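Local coordinates for uncharacterized protein DR_0571 (Deinococcus radiodurans R1, PDB 3C4N) that binds ADP in a Rossmann-type domain and is probably an FAD-dependent oxidoreductase, although its substrate is not known, at residues Ala36-Val41 with Gly61-Leu66. Sequence-based numbering, arbitrary orientation.
Sequences AFDIVV and GRSLLL
With CG of Phe-37 anti to its own carbonyl carbon (chi1 -60°) and CG of Leu-65 anti to its backbone N (chi1 -156°), the leucine branch comes over one face of the aromatic ring. Leu-65 CG stands 3.9 Å from the Phe-37 ring centroid in a CH-pi contact, close to the ring normal, while Leu-65 CB lies over the CG-CD2 side of the same face. An alanine in place of Phe-37 would probably leave Leu-65 without this aromatic cover and open a gap beside the start of strand 64-67. Where the chain turns at Asp-38, the hydroxyl of Ser-63 accepts a bond from the backbone: Asp-38 N donates to Ser-63 OG at 3.1 Å (162°). In return, Ser-63 N gives a weak bond to Asp-38 OD2, 3.3 Å long. Regular parallel pairing follows, with Ile-39 N bonded to Ser-63 O, Leu-65 N to Ile-39 O at 2.9 Å and Val-41 N to Leu-65 O. On the face turned to helix 46-58, Leu-64 CD1 bridges Ile-39 CG2 and Val-41 CG2, the latter 3.7 Å away. The pairing joins the two strands of the first beta-alpha-beta unit of a Rossmann-type fold, with helix 46-58 as the crossover; the second strand runs on toward the ADP-binding Glu-68. Asp-38 OD2 stays 4.1 Å from Arg-62 NE, too far for a salt bridge, so any charge attraction is probably modest and the junction rests mainly on backbone N-H hydrogen bonds and apolar contact.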
loop_
_atom_site.group_PDB
_atom_site.type_symbol
_atom_site.label_atom_id
_atom_site.label_comp_id
_atom_site.label_asym_id
_atom_site.label_seq_id
_atom_site.Cartn_x
_atom_site.Cartn_y
_atom_site.Cartn_z
ATOM N N ALA A 36 -3.904 -17.663 -6.348
ATOM C CA ALA A 36 -2.649 -18.136 -5.780
ATOM C C ALA A 36 -1.451 -17.249 -6.099
ATOM O O ALA A 36 -1.447 -16.539 -7.102
ATOM C CB ALA A 36 -2.380 -19.558 -6.257
ATOM N N PHE A 37 -0.435 -17.303 -5.237
ATOM C CA PHE A 37 0.794 -16.526 -5.404
ATOM C C PHE A 37 2.005 -17.436 -5.215
ATOM O O PHE A 37 1.933 -18.451 -4.523
ATOM C CB PHE A 37 0.855 -15.388 -4.381
ATOM C CG PHE A 37 -0.279 -14.426 -4.491
ATOM C CD1 PHE A 37 -1.529 -14.751 -3.987
ATOM C CD2 PHE A 37 -0.117 -13.220 -5.153
ATOM C CE1 PHE A 37 -2.607 -13.887 -4.143
ATOM C CE2 PHE A 37 -1.188 -12.349 -5.314
ATOM C CZ PHE A 37 -2.436 -12.684 -4.809
ATOM N N ASP A 38 3.123 -17.091 -5.829
ATOM C CA ASP A 38 4.293 -17.925 -5.663
ATOM C C ASP A 38 4.861 -17.740 -4.264
ATOM O O ASP A 38 5.313 -18.695 -3.628
ATOM C CB ASP A 38 5.366 -17.581 -6.698
ATOM C CG ASP A 38 4.931 -17.908 -8.111
ATOM O OD1 ASP A 38 4.197 -18.912 -8.289
ATOM O OD2 ASP A 38 5.325 -17.175 -9.043
ATOM N N ILE A 39 4.807 -16.507 -3.778
ATOM C CA ILE A 39 5.353 -16.182 -2.480
ATOM C C ILE A 39 4.436 -15.302 -1.658
ATOM O O ILE A 39 3.934 -14.303 -2.149
ATOM C CB ILE A 39 6.669 -15.427 -2.635
ATOM C CG1 ILE A 39 7.668 -16.254 -3.437
ATOM C CG2 ILE A 39 7.237 -15.098 -1.276
ATOM C CD1 ILE A 39 8.872 -15.442 -3.868
ATOM N N VAL A 40 4.211 -15.668 -0.402
ATOM C CA VAL A 40 3.380 -14.833 0.457
ATOM C C VAL A 40 4.194 -14.436 1.694
ATOM O O VAL A 40 4.720 -15.284 2.412
ATOM C CB VAL A 40 2.058 -15.564 0.856
ATOM C CG1 VAL A 40 1.305 -14.769 1.911
ATOM C CG2 VAL A 40 1.175 -15.725 -0.363
ATOM N N VAL A 41 4.329 -13.138 1.918
ATOM C CA VAL A 41 5.064 -12.651 3.073
ATOM C C VAL A 41 4.071 -12.069 4.082
ATOM O O VAL A 41 3.319 -11.137 3.770
ATOM C CB VAL A 41 6.100 -11.554 2.681
ATOM C CG1 VAL A 41 6.820 -11.023 3.920
ATOM C CG2 VAL A 41 7.115 -12.111 1.697
ATOM N N GLY A 61 10.223 -12.373 -11.280
ATOM C CA GLY A 61 9.258 -13.153 -12.039
ATOM C C GLY A 61 8.349 -14.008 -11.181
ATOM O O GLY A 61 7.471 -14.708 -11.689
ATOM N N ARG A 62 8.562 -13.953 -9.871
ATOM C CA ARG A 62 7.759 -14.729 -8.932
ATOM C C ARG A 62 6.809 -13.816 -8.166
ATOM O O ARG A 62 7.241 -13.009 -7.346
ATOM C CB ARG A 62 8.684 -15.485 -7.972
ATOM C CG ARG A 62 9.501 -16.559 -8.671
ATOM C CD ARG A 62 8.570 -17.641 -9.195
ATOM N NE ARG A 62 8.984 -18.187 -10.487
ATOM C CZ ARG A 62 10.145 -18.790 -10.716
ATOM N NH1 ARG A 62 10.424 -19.256 -11.927
ATOM N NH2 ARG A 62 11.034 -18.920 -9.741
ATOM N N SER A 63 5.518 -13.930 -8.457
ATOM C CA SER A 63 4.514 -13.109 -7.796
ATOM C C SER A 63 4.660 -13.232 -6.280
ATOM O O SER A 63 4.938 -14.324 -5.760
ATOM C CB SER A 63 3.104 -13.535 -8.237
ATOM O OG SER A 63 2.852 -14.906 -7.976
ATOM N N LEU A 64 4.485 -12.109 -5.585
ATOM C CA LEU A 64 4.598 -12.058 -4.128
ATOM C C LEU A 64 3.499 -11.192 -3.537
ATOM O O LEU A 64 3.224 -10.119 -4.056
ATOM C CB LEU A 64 5.967 -11.495 -3.722
ATOM C CG LEU A 64 6.190 -11.192 -2.235
ATOM C CD1 LEU A 64 7.678 -11.353 -1.910
ATOM C CD2 LEU A 64 5.707 -9.777 -1.895
ATOM N N LEU A 65 2.869 -11.661 -2.464
ATOM C CA LEU A 65 1.793 -10.911 -1.803
ATOM C C LEU A 65 2.242 -10.542 -0.382
ATOM O O LEU A 65 2.625 -11.411 0.391
ATOM C CB LEU A 65 0.522 -11.775 -1.721
ATOM C CG LEU A 65 -0.881 -11.152 -1.607
ATOM C CD1 LEU A 65 -1.743 -12.053 -0.726
ATOM C CD2 LEU A 65 -0.831 -9.770 -1.015
ATOM N N LEU A 66 2.193 -9.260 -0.043
ATOM C CA LEU A 66 2.589 -8.807 1.286
ATOM C C LEU A 66 1.320 -8.583 2.120
ATOM O O LEU A 66 0.436 -7.808 1.725
ATOM C CB LEU A 66 3.382 -7.491 1.186
ATOM C CG LEU A 66 4.591 -7.256 2.091
ATOM C CD1 LEU A 66 4.694 -5.779 2.426
ATOM C CD2 LEU A 66 4.467 -8.076 3.372
#